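Local coordinates for protein fimbrial subunit CupB6 (Pseudomonas aeruginosa, PDB 5CYL) that probably serves as the adhesive tip of a chaperone-usher pilus, mediating attachment and biofilm formation by Pseudomonas aeruginosa, at residues V6-C10 and P178-C182; N14-W20 and G197-P203; G61-V67 and S149-W155; G84-S88 and S193-G197; Q104-K110 and A164-L170. All blocks are in the same frame, centred on the assembly; numbering follows the deposited sequence.

Contact 1: V6-C10 and P178-C182; sequences VALNC and PTGVC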
# COMPACT_ATOMS: atom_id res chain seq x y z
N VAL A 6 -2.84 21.19 -43.68
CA VAL A 6 -2.60 22.04 -42.50
C VAL A 6 -3.63 21.76 -41.42
O VAL A 6 -4.81 21.70 -41.71
CB VAL A 6 -2.74 23.53 -42.79
CG1 VAL A 6 -1.95 24.36 -41.78
CG2 VAL A 6 -2.26 23.81 -44.17
N ALA A 7 -3.18 21.62 -40.18
CA ALA A 7 -4.02 21.35 -39.04
C ALA A 7 -4.36 22.61 -38.32
O ALA A 7 -3.55 23.47 -38.15
CB ALA A 7 -3.33 20.39 -38.12
N LEU A 8 -5.63 22.72 -37.94
CA LEU A 8 -6.18 23.89 -37.28
C LEU A 8 -7.06 23.48 -36.10
O LEU A 8 -7.65 22.41 -36.12
CB LEU A 8 -7.04 24.70 -38.26
CG LEU A 8 -6.42 25.48 -39.42
CD1 LEU A 8 -6.48 26.97 -39.15
CD2 LEU A 8 -4.99 25.04 -39.68
N ASN A 9 -7.14 24.34 -35.10
CA ASN A 9 -8.08 24.14 -33.99
C ASN A 9 -7.99 22.79 -33.28
O ASN A 9 -9.00 22.13 -33.07
CB ASN A 9 -9.52 24.39 -34.46
CG ASN A 9 -9.66 25.69 -35.21
OD1 ASN A 9 -10.37 25.76 -36.22
ND2 ASN A 9 -9.00 26.73 -34.74
N CYS A 10 -6.77 22.39 -32.94
CA CYS A 10 -6.55 21.09 -32.33
C CYS A 10 -7.25 20.94 -31.02
O CYS A 10 -7.41 21.90 -30.29
CB CYS A 10 -5.08 20.87 -32.10
SG CYS A 10 -4.26 20.32 -33.61
N PRO A 178 -1.81 29.69 -40.75
CA PRO A 178 -3.15 30.27 -40.99
C PRO A 178 -3.93 30.42 -39.70
O PRO A 178 -3.68 29.65 -38.77
CB PRO A 178 -3.82 29.24 -41.90
CG PRO A 178 -3.15 27.95 -41.55
CD PRO A 178 -1.72 28.30 -41.24
N THR A 179 -4.84 31.39 -39.60
CA THR A 179 -5.38 31.70 -38.28
C THR A 179 -6.02 30.51 -37.60
O THR A 179 -6.93 29.89 -38.14
CB THR A 179 -6.45 32.78 -38.54
OG1 THR A 179 -5.83 33.92 -39.16
CG2 THR A 179 -7.09 33.21 -37.24
N GLY A 180 -5.53 30.17 -36.42
CA GLY A 180 -5.92 28.91 -35.78
C GLY A 180 -4.98 27.70 -35.96
O GLY A 180 -5.36 26.55 -35.64
N VAL A 181 -3.77 27.93 -36.46
CA VAL A 181 -2.79 26.85 -36.57
C VAL A 181 -2.65 26.21 -35.21
O VAL A 181 -2.68 26.91 -34.21
CB VAL A 181 -1.39 27.36 -36.92
CG1 VAL A 181 -0.43 26.21 -36.97
CG2 VAL A 181 -1.37 28.02 -38.26
N CYS A 182 -2.46 24.90 -35.20
CA CYS A 182 -2.23 24.13 -33.97
C CYS A 182 -0.93 24.54 -33.24
O CYS A 182 0.15 24.11 -33.65
CB CYS A 182 -2.21 22.61 -34.27
SG CYS A 182 -3.82 21.96 -34.74
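C10 and C182 are joined by a disulfide, SG to SG 2.0 Å, with a chi3 of 88° that is close to the relaxed right angle for such a bond. In both cysteines SG stands beside the backbone N and anti to the carbonyl carbon, and each cysteine side chain sets off toward the partner segment. The methyl CB of A7 rests against C182 SG at 3.8 Å.

Backbone bonds continue the join. N9 N donates to G180 O over 2.9 Å, and C182 N makes a weak bond to A7 O at 3.5 Å; the two flank the single bridge between L8 and V181. G180 lies in a type II turn running from P178 to V181 and has the positive phi that glycine tolerates readily.

Apolar contacts close the far end. V6 CG1 and P178 CG meet tip to tip at 3.8 Å, while L8 CD2 comes up to the same CG at 3.9 Å. Strand 151-160 backs the site, D158 accepting a hydrogen bond from A7 N through OD2.

A loop without helix or strand is thus joined durably by the covalent link, while two backbone bonds, one weak, and a small apolar patch set how it lies.

Contact 2: N14-W20 and G197-P203; sequences NGKGLPW and GGGPPPP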
# COMPACT_ATOMS: atom_id res chain seq x y z
N ASN A 14 -11.09 12.25 -24.87
CA ASN A 14 -10.98 10.91 -24.25
C ASN A 14 -11.54 9.80 -25.11
O ASN A 14 -12.58 9.99 -25.75
CB ASN A 14 -11.72 10.88 -22.92
CG ASN A 14 -11.03 11.70 -21.83
OD1 ASN A 14 -9.84 12.05 -21.92
ND2 ASN A 14 -11.77 11.99 -20.77
N GLY A 15 -10.84 8.67 -25.13
CA GLY A 15 -11.30 7.48 -25.85
C GLY A 15 -12.02 6.57 -24.88
O GLY A 15 -12.53 7.03 -23.86
N LYS A 16 -12.08 5.27 -25.22
CA LYS A 16 -12.55 4.24 -24.28
C LYS A 16 -11.44 4.12 -23.22
O LYS A 16 -10.27 3.96 -23.58
CB LYS A 16 -12.82 2.89 -24.99
N GLY A 17 -11.80 4.24 -21.94
CA GLY A 17 -10.83 4.20 -20.82
C GLY A 17 -10.60 2.80 -20.24
O GLY A 17 -11.54 2.11 -19.87
N LEU A 18 -9.35 2.37 -20.16
CA LEU A 18 -9.08 1.01 -19.71
C LEU A 18 -8.88 0.94 -18.21
O LEU A 18 -8.61 1.98 -17.58
CB LEU A 18 -7.90 0.45 -20.48
CG LEU A 18 -8.22 0.46 -21.98
CD1 LEU A 18 -6.98 -0.07 -22.71
CD2 LEU A 18 -9.49 -0.31 -22.35
N PRO A 19 -9.05 -0.27 -17.61
CA PRO A 19 -8.76 -0.30 -16.18
C PRO A 19 -7.28 -0.52 -15.96
O PRO A 19 -6.61 -1.06 -16.85
CB PRO A 19 -9.54 -1.51 -15.70
CG PRO A 19 -9.49 -2.45 -16.87
CD PRO A 19 -9.51 -1.59 -18.11
N TRP A 20 -6.76 -0.09 -14.82
CA TRP A 20 -5.34 -0.29 -14.52
C TRP A 20 -5.06 -1.78 -14.34
O TRP A 20 -5.92 -2.52 -13.86
CB TRP A 20 -4.95 0.46 -13.26
CG TRP A 20 -4.86 1.94 -13.42
CD1 TRP A 20 -5.88 2.83 -13.39
CD2 TRP A 20 -3.67 2.72 -13.61
NE1 TRP A 20 -5.41 4.12 -13.57
CE2 TRP A 20 -4.05 4.07 -13.70
CE3 TRP A 20 -2.32 2.39 -13.74
CZ2 TRP A 20 -3.14 5.09 -13.89
CZ3 TRP A 20 -1.40 3.41 -13.92
CH2 TRP A 20 -1.82 4.75 -13.98
N GLY A 197 -7.23 10.45 -20.07
CA GLY A 197 -7.79 9.46 -20.97
C GLY A 197 -9.03 8.78 -20.44
O GLY A 197 -9.62 7.92 -21.09
N GLY A 198 -9.45 9.19 -19.25
CA GLY A 198 -10.62 8.61 -18.61
C GLY A 198 -10.31 7.26 -17.98
O GLY A 198 -9.15 6.83 -17.88
N GLY A 199 -11.37 6.58 -17.55
CA GLY A 199 -11.24 5.27 -16.94
C GLY A 199 -11.05 5.29 -15.44
O GLY A 199 -10.95 6.38 -14.83
N PRO A 200 -11.01 4.04 -14.80
CA PRO A 200 -10.98 4.15 -13.33
C PRO A 200 -9.62 4.53 -12.74
O PRO A 200 -8.58 4.39 -13.39
CB PRO A 200 -11.34 2.73 -12.88
CG PRO A 200 -10.71 1.87 -13.91
CD PRO A 200 -11.03 2.59 -15.20
N PRO A 201 -9.64 5.04 -11.51
CA PRO A 201 -8.44 5.39 -10.77
C PRO A 201 -7.65 4.15 -10.36
O PRO A 201 -8.25 3.07 -10.27
CB PRO A 201 -8.99 6.09 -9.54
CG PRO A 201 -10.28 5.43 -9.29
CD PRO A 201 -10.83 5.04 -10.64
N PRO A 202 -6.33 4.28 -10.13
CA PRO A 202 -5.58 3.08 -9.76
C PRO A 202 -6.09 2.31 -8.55
O PRO A 202 -6.61 2.95 -7.60
CB PRO A 202 -4.19 3.63 -9.46
CG PRO A 202 -4.09 4.86 -10.28
CD PRO A 202 -5.45 5.46 -10.07
N PRO A 203 -5.93 0.94 -8.56
CA PRO A 203 -6.51 0.26 -7.40
C PRO A 203 -5.73 0.40 -6.09
O PRO A 203 -4.49 0.63 -6.12
CB PRO A 203 -6.55 -1.21 -7.84
CG PRO A 203 -5.36 -1.34 -8.70
CD PRO A 203 -5.29 -0.05 -9.47
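W20 holds its CG beside the backbone N (chi1 -73°), and a chi2 of 82° then turns the indole so that P202 lies over one of its faces. CG of P202 sits 3.8 Å from the centroid of the five-membered ring of W20, a CH-pi contact over the face, with W20 CE2 the nearest ring atom at 3.5 Å. The two side chains run side by side and point the same way. At the edge of the indole, near its plane, the carbonyl oxygen of P200 comes within 3.1 Å of W20 CD1, while P203 CD touches W20 CB at 3.8 Å. One tryptophan thus meets P200, P202 and P203 of the proline run.

Beyond the indole the two chains travel side by side, their end-to-end directions 22° apart. The P200 ring packs by CG on P19 CA at 3.7 Å. Farther back, glycine backbone makes the contact: G17 CA approaches G199 CA at 4.0 Å, and N14 OD1 lies 3.4 Å from G197 CA. W20 also touches F37 and R39 of strand 35-50 and Q125 and L127 of strand 118-129.

P200 to P203 adopt polyproline II backbone angles. Such an extended, stiff run leading out of one beta domain toward the next is consistent with the linker of a two-domain tip adhesin, here laid along the first beta domain on its way to strand 215-225 of the second.

Contact 3: G61-V67 and S149-W155; sequences GGNWSGV and SATLNLW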
# COMPACT_ATOMS: atom_id res chain seq x y z
N GLY A 61 3.99 16.48 -29.00
CA GLY A 61 5.03 16.70 -28.00
C GLY A 61 4.52 16.55 -26.58
O GLY A 61 3.32 16.67 -26.33
N GLY A 62 5.43 16.30 -25.65
CA GLY A 62 5.08 16.28 -24.22
C GLY A 62 6.20 16.81 -23.36
O GLY A 62 7.35 16.77 -23.73
N ASN A 63 5.85 17.36 -22.22
CA ASN A 63 6.84 17.59 -21.17
C ASN A 63 6.14 17.80 -19.84
O ASN A 63 4.96 18.15 -19.80
CB ASN A 63 7.71 18.78 -21.50
CG ASN A 63 6.98 20.08 -21.33
OD1 ASN A 63 5.78 20.18 -21.54
ND2 ASN A 63 7.70 21.10 -20.95
N TRP A 64 6.87 17.60 -18.76
CA TRP A 64 6.36 17.83 -17.41
C TRP A 64 6.93 19.16 -16.98
O TRP A 64 8.15 19.38 -17.05
CB TRP A 64 6.83 16.75 -16.43
CG TRP A 64 6.05 15.49 -16.44
CD1 TRP A 64 6.37 14.36 -17.11
CD2 TRP A 64 4.84 15.20 -15.73
NE1 TRP A 64 5.40 13.38 -16.89
CE2 TRP A 64 4.48 13.87 -16.03
CE3 TRP A 64 4.04 15.93 -14.87
CZ2 TRP A 64 3.32 13.28 -15.53
CZ3 TRP A 64 2.89 15.31 -14.35
CH2 TRP A 64 2.55 14.01 -14.69
N SER A 65 6.07 20.05 -16.53
CA SER A 65 6.56 21.32 -15.95
C SER A 65 6.11 21.44 -14.51
O SER A 65 5.27 20.67 -14.01
CB SER A 65 6.08 22.53 -16.75
OG SER A 65 4.69 22.41 -16.97
N GLY A 66 6.69 22.40 -13.80
CA GLY A 66 6.31 22.64 -12.40
C GLY A 66 7.18 21.88 -11.43
O GLY A 66 6.98 21.93 -10.22
N VAL A 67 8.15 21.17 -11.99
CA VAL A 67 9.24 20.56 -11.24
C VAL A 67 10.48 20.62 -12.15
O VAL A 67 10.40 20.35 -13.33
CB VAL A 67 8.94 19.11 -10.84
CG1 VAL A 67 10.17 18.47 -10.22
CG2 VAL A 67 7.76 19.06 -9.88
N SER A 149 3.16 20.85 -7.58
CA SER A 149 2.59 21.65 -8.65
C SER A 149 2.93 21.15 -10.05
O SER A 149 2.67 21.83 -11.04
CB SER A 149 3.01 23.11 -8.50
OG SER A 149 4.41 23.23 -8.49
N ALA A 150 3.54 19.97 -10.13
CA ALA A 150 3.95 19.43 -11.42
C ALA A 150 2.75 19.26 -12.37
O ALA A 150 1.70 18.74 -11.98
CB ALA A 150 4.67 18.11 -11.25
N THR A 151 2.92 19.71 -13.60
CA THR A 151 1.86 19.66 -14.60
C THR A 151 2.30 18.94 -15.87
O THR A 151 3.42 19.11 -16.34
CB THR A 151 1.32 21.06 -14.97
OG1 THR A 151 2.41 21.93 -15.29
CG2 THR A 151 0.57 21.66 -13.81
N LEU A 152 1.41 18.10 -16.40
CA LEU A 152 1.64 17.35 -17.63
C LEU A 152 1.13 18.11 -18.88
O LEU A 152 -0.09 18.31 -19.03
CB LEU A 152 0.94 15.98 -17.55
CG LEU A 152 1.06 15.13 -18.84
CD1 LEU A 152 2.55 14.82 -19.05
CD2 LEU A 152 0.21 13.85 -18.82
N ASN A 153 2.03 18.46 -19.80
CA ASN A 153 1.64 19.18 -21.02
C ASN A 153 1.76 18.34 -22.27
O ASN A 153 2.83 17.82 -22.58
CB ASN A 153 2.47 20.43 -21.16
CG ASN A 153 2.57 21.21 -19.87
OD1 ASN A 153 1.64 21.91 -19.46
ND2 ASN A 153 3.71 21.11 -19.24
N LEU A 154 0.65 18.19 -22.97
CA LEU A 154 0.64 17.55 -24.27
C LEU A 154 0.52 18.62 -25.33
O LEU A 154 -0.37 19.46 -25.28
CB LEU A 154 -0.53 16.56 -24.36
CG LEU A 154 -0.58 15.53 -23.24
CD1 LEU A 154 -1.73 14.54 -23.44
CD2 LEU A 154 0.74 14.77 -23.14
N TRP A 155 1.39 18.58 -26.31
CA TRP A 155 1.34 19.56 -27.40
C TRP A 155 1.02 18.91 -28.74
O TRP A 155 1.79 18.08 -29.23
CB TRP A 155 2.68 20.24 -27.53
CG TRP A 155 3.13 20.93 -26.27
CD1 TRP A 155 3.56 20.33 -25.13
CD2 TRP A 155 3.20 22.34 -26.05
NE1 TRP A 155 3.92 21.28 -24.21
CE2 TRP A 155 3.70 22.52 -24.74
CE3 TRP A 155 2.89 23.46 -26.82
CZ2 TRP A 155 3.91 23.79 -24.19
CZ3 TRP A 155 3.10 24.72 -26.28
CH2 TRP A 155 3.60 24.88 -24.97
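Strands 61-65 and 151-155 run antiparallel at 166° with axes 4.6 Å apart, the hydrogen-bonded pairs G61-W155, N63-N153 and S65-T151 alternating with the non-hydrogen-bonded pairs G62-L154 and W64-L152.

On the face carrying N63, S65, T151, N153 and W155 the side chains form a polar network. N153 ND2 donates to S65 OG over 2.8 Å, with the oxygen in the plane of its amide. The same nitrogen reaches N63 OD1 at 3.2 Å from above that carbonyl plane, and N63 O as well, so its two hydrogens serve three acceptors, the bonds to N63 being the more bent. S65 OG also pairs with T151 OG1 at 2.9 Å. W155 NE1 adds a weak bond to N63 OD1 at 3.4 Å. Outside the pair, N63 ND2 donates to D102 O, and N153 OD1 bonds S187 OG.

The other face is apolar. L152 CB lies over the six-membered ring of W64, 3.9 Å from its centroid, and L152 CD1 follows along the same face.

The pair forms the middle of a four-stranded sheet: strand 106-112 flanks 56-65, strand 185-189 flanks 151-160, and I87 of strand 83-90 and helix 191-194 pack over W64 and L152.

Contact 4: G84-S88 and S193-G197; sequences GYRIS and SIAIG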
# COMPACT_ATOMS: atom_id res chain seq x y z
N GLY A 84 5.90 6.31 -7.79
CA GLY A 84 6.17 7.35 -8.79
C GLY A 84 5.37 7.15 -10.07
O GLY A 84 5.04 6.03 -10.44
N TYR A 85 5.04 8.25 -10.72
CA TYR A 85 4.22 8.23 -11.94
C TYR A 85 5.09 8.57 -13.14
O TYR A 85 5.81 9.58 -13.15
CB TYR A 85 3.07 9.22 -11.83
CG TYR A 85 2.17 9.27 -13.04
CD1 TYR A 85 1.54 8.13 -13.52
CD2 TYR A 85 1.96 10.47 -13.71
CE1 TYR A 85 0.72 8.19 -14.64
CE2 TYR A 85 1.11 10.55 -14.80
CZ TYR A 85 0.50 9.40 -15.28
OH TYR A 85 -0.32 9.44 -16.37
N ARG A 86 5.02 7.71 -14.15
CA ARG A 86 5.77 7.88 -15.38
C ARG A 86 4.80 7.69 -16.54
O ARG A 86 4.05 6.71 -16.58
CB ARG A 86 6.86 6.79 -15.43
CG ARG A 86 7.84 6.87 -16.57
CD ARG A 86 9.01 5.94 -16.27
NE ARG A 86 8.62 4.53 -16.22
CZ ARG A 86 9.34 3.56 -15.67
NH1 ARG A 86 10.52 3.82 -15.10
NH2 ARG A 86 8.91 2.29 -15.69
N ILE A 87 4.79 8.60 -17.49
CA ILE A 87 3.93 8.45 -18.68
C ILE A 87 4.73 8.52 -19.98
O ILE A 87 5.57 9.37 -20.17
CB ILE A 87 2.78 9.46 -18.70
CG1 ILE A 87 1.81 9.11 -19.84
CG2 ILE A 87 3.29 10.90 -18.78
CD1 ILE A 87 0.46 9.79 -19.75
N SER A 88 4.48 7.56 -20.85
CA SER A 88 5.19 7.47 -22.14
C SER A 88 4.22 7.28 -23.31
O SER A 88 3.10 6.80 -23.14
CB SER A 88 6.26 6.39 -22.10
OG SER A 88 5.82 5.33 -21.30
N SER A 193 -3.67 14.70 -14.51
CA SER A 193 -2.53 14.06 -15.17
C SER A 193 -2.64 12.55 -14.96
O SER A 193 -2.45 11.76 -15.89
CB SER A 193 -1.21 14.58 -14.61
OG SER A 193 -1.12 14.33 -13.22
N ILE A 194 -2.97 12.16 -13.73
CA ILE A 194 -3.19 10.76 -13.37
C ILE A 194 -4.44 10.18 -14.05
O ILE A 194 -4.46 9.01 -14.44
CB ILE A 194 -3.30 10.59 -11.84
CG1 ILE A 194 -1.94 10.90 -11.19
CG2 ILE A 194 -3.76 9.19 -11.46
CD1 ILE A 194 -0.90 9.81 -11.41
N ALA A 195 -5.47 11.00 -14.17
CA ALA A 195 -6.78 10.56 -14.65
C ALA A 195 -6.95 10.70 -16.16
O ALA A 195 -8.03 10.51 -16.70
CB ALA A 195 -7.88 11.32 -13.93
N ILE A 196 -5.86 11.02 -16.84
CA ILE A 196 -5.89 11.31 -18.26
C ILE A 196 -6.40 10.13 -19.09
O ILE A 196 -6.06 8.99 -18.82
CB ILE A 196 -4.49 11.68 -18.78
CG1 ILE A 196 -4.51 11.91 -20.29
CG2 ILE A 196 -3.50 10.60 -18.40
CD1 ILE A 196 -3.15 11.87 -20.94
N GLY A 197 -7.23 10.45 -20.07
CA GLY A 197 -7.79 9.46 -20.97
C GLY A 197 -9.03 8.78 -20.44
O GLY A 197 -9.62 7.92 -21.09
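Y85 OH is hydrogen-bonded by NE2 of Q125, from strand 118-129, and lies 3.2 Å from S193 O near the end of the short helix 191-194. The same NE2 also hydrogen-bonds to I194 O. One amide nitrogen thus ties the phenol of the strand to one carbonyl at the helix end, that of I194, and Y85 OH and I194 O share the Q125 amide as a partner within a largely apolar setting.

The ring of Y85 is fixed by packing as well. With CG anti to the backbone N (chi1 180°), the phenol is carried toward the helix. I194 then lays its terminal methyl over the ring: CD1 sits 3.6 Å from the centroid, 14° off the normal, which is a well-centred CH-pi contact. The nearest ring atom is Y85 CG, 3.5 Å from I194 CD1. The two side chains slide past each other in opposite directions, so the methyl settles over the middle of the ring while the hydroxyl passes on toward the helix backbone.

I196 arrives at about a right angle to Y85, with CG2 placed 3.9 Å from Y85 OH. The same methyl is 4.3 Å from I87 CD1, a looser contact that carries the apolar zone two residues further along the strand. V146 also lies against I194, from a loop.

A short helix and the turn after it packed against a beta sheet, with I194 at the helix end and I196 just beyond it laid against Y85 and I87, is core packing of a beta-sandwich-like domain, here the N-terminal domain of the adhesin.

Contact 5: Q104-K110 and A164-L170; sequences QPHALDK and ASIGSVL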
# COMPACT_ATOMS: atom_id res chain seq x y z
N GLN A 104 11.02 22.57 -21.83
CA GLN A 104 10.50 22.66 -23.18
C GLN A 104 9.89 21.37 -23.58
O GLN A 104 10.41 20.32 -23.20
CB GLN A 104 11.63 23.01 -24.14
CG GLN A 104 11.81 24.50 -24.28
CD GLN A 104 12.85 24.80 -25.29
OE1 GLN A 104 12.55 25.33 -26.35
NE2 GLN A 104 14.08 24.40 -25.02
N PRO A 105 8.79 21.41 -24.36
CA PRO A 105 8.29 20.12 -24.83
C PRO A 105 9.24 19.41 -25.81
O PRO A 105 10.12 20.04 -26.43
CB PRO A 105 7.00 20.49 -25.55
CG PRO A 105 7.24 21.88 -26.02
CD PRO A 105 8.01 22.53 -24.91
N HIS A 106 9.05 18.10 -25.93
CA HIS A 106 9.89 17.26 -26.79
C HIS A 106 9.05 16.56 -27.83
O HIS A 106 7.88 16.23 -27.57
CB HIS A 106 10.63 16.21 -25.97
CG HIS A 106 11.88 16.72 -25.32
ND1 HIS A 106 13.04 15.98 -25.26
CD2 HIS A 106 12.15 17.91 -24.73
CE1 HIS A 106 13.97 16.68 -24.64
NE2 HIS A 106 13.46 17.86 -24.32
N ALA A 107 9.62 16.34 -29.00
CA ALA A 107 8.85 15.75 -30.08
C ALA A 107 8.88 14.23 -29.95
O ALA A 107 9.93 13.62 -30.10
CB ALA A 107 9.41 16.20 -31.41
N LEU A 108 7.72 13.65 -29.70
CA LEU A 108 7.65 12.22 -29.39
C LEU A 108 7.00 11.37 -30.43
O LEU A 108 7.19 10.16 -30.45
CB LEU A 108 6.98 11.97 -28.04
CG LEU A 108 7.63 12.79 -26.93
CD1 LEU A 108 6.77 12.74 -25.68
CD2 LEU A 108 9.09 12.40 -26.68
N ASP A 109 6.20 12.00 -31.28
CA ASP A 109 5.49 11.32 -32.36
C ASP A 109 5.10 12.36 -33.41
O ASP A 109 5.08 13.55 -33.14
CB ASP A 109 4.27 10.59 -31.82
CG ASP A 109 3.98 9.31 -32.56
OD1 ASP A 109 4.78 8.93 -33.46
OD2 ASP A 109 2.94 8.67 -32.26
N LYS A 110 4.83 11.88 -34.61
CA LYS A 110 4.23 12.70 -35.66
C LYS A 110 3.08 11.94 -36.27
O LYS A 110 3.01 10.72 -36.16
CB LYS A 110 5.26 13.12 -36.70
CG LYS A 110 6.50 12.26 -36.73
CD LYS A 110 7.60 12.80 -37.65
CE LYS A 110 7.85 14.29 -37.46
NZ LYS A 110 9.05 14.80 -38.17
N ALA A 164 10.81 19.06 -38.18
CA ALA A 164 11.13 18.80 -36.74
C ALA A 164 11.56 17.37 -36.50
O ALA A 164 10.87 16.48 -36.95
CB ALA A 164 9.91 19.11 -35.88
N SER A 165 12.66 17.16 -35.79
CA SER A 165 13.12 15.80 -35.53
C SER A 165 12.44 15.18 -34.32
O SER A 165 12.33 15.83 -33.29
CB SER A 165 14.64 15.75 -35.30
OG SER A 165 15.31 16.91 -35.77
N ILE A 166 12.09 13.90 -34.42
CA ILE A 166 11.63 13.10 -33.27
C ILE A 166 12.75 12.92 -32.26
O ILE A 166 13.88 12.69 -32.66
CB ILE A 166 11.08 11.73 -33.68
CG1 ILE A 166 9.81 11.92 -34.48
CG2 ILE A 166 10.64 10.95 -32.47
CD1 ILE A 166 8.93 13.05 -33.97
N GLY A 167 12.44 13.07 -30.97
CA GLY A 167 13.43 12.93 -29.93
C GLY A 167 14.13 14.23 -29.58
O GLY A 167 14.90 14.31 -28.63
N SER A 168 13.84 15.25 -30.35
CA SER A 168 14.44 16.55 -30.13
C SER A 168 13.45 17.47 -29.37
O SER A 168 12.22 17.25 -29.34
CB SER A 168 14.81 17.13 -31.51
OG SER A 168 15.95 17.97 -31.45
N VAL A 169 13.97 18.56 -28.82
CA VAL A 169 13.09 19.66 -28.42
C VAL A 169 12.14 20.07 -29.57
O VAL A 169 12.56 20.18 -30.71
CB VAL A 169 13.88 20.89 -27.99
CG1 VAL A 169 12.97 21.82 -27.20
CG2 VAL A 169 15.07 20.46 -27.16
N LEU A 170 10.87 20.25 -29.25
CA LEU A 170 9.85 20.57 -30.26
C LEU A 170 9.70 22.05 -30.29
O LEU A 170 9.22 22.63 -29.32
CB LEU A 170 8.49 19.95 -29.94
CG LEU A 170 7.35 20.49 -30.76
CD1 LEU A 170 7.57 20.15 -32.23
CD2 LEU A 170 6.03 19.88 -30.31
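The imidazole of H106 has the backbone of V169 over one face, V169 CA standing 4.2 Å above the ring plane and displaced toward the rim. Its NE2 has a hydrogen-bond partner outside the two segments, D102 OD2. The second flat group, the amide of Q104, meets V169 from another direction: they cross at about a right angle, and V169 CG1 touches Q104 CD at 3.5 Å. A chi1 of -163° swings V169 CG1 away from its own N and toward Q104, and brings it to 3.4 Å from P105 O.

Three backbone bonds bind the loop to the strand. L170 N donates almost straight to P105 O, A107 N reaches S168 O at 2.8 Å, and G167 N gives its hydrogen to A107 O at 2.7 Å. A107 is therefore held through both N and O by the type II turn of S165 to S168, whose third position is the glycine. The small CB of A107 also touches L170 CB at 4.1 Å.

At the other end the lysine chain of K110, bent at chi3, runs against I166, CG lying 3.8 Å from I166 CD1. Its NZ donates to A164 O over 2.8 Å and keeps a salt bridge with E57 OE1, so a carbonyl and a carboxylate share the ammonium group.

Strand 106-112 lies at the margin of a four-stranded sheet. L108 and D109 both face I60 of the adjacent strand 56-65 as a classic beta bulge, and the loop 164-170 lies along the strand's other flank, with L170 reaching V59 and V157.

All five contacts lie in the N-terminal part of the chain and differ with depth. Contact 4 is wholly buried and almost entirely apolar, contact 2 is a surface join of prolines and glycines, and contacts 1, 3 and 5 lie between. Contacts 3 and 5 use adjacent strands of one sheet, G62 O probably accepting a hydrogen bond from H106 N, whereas contacts 3 and 4 meet through W64, which packs on Y85, I87 and S193. Contacts 1 and 2 share strand 6-22, yet one relies on a disulfide and the other on ring packing. Contact 4 shares G197 with contact 2, so buried packing passes straight into what is probably the interdomain linker.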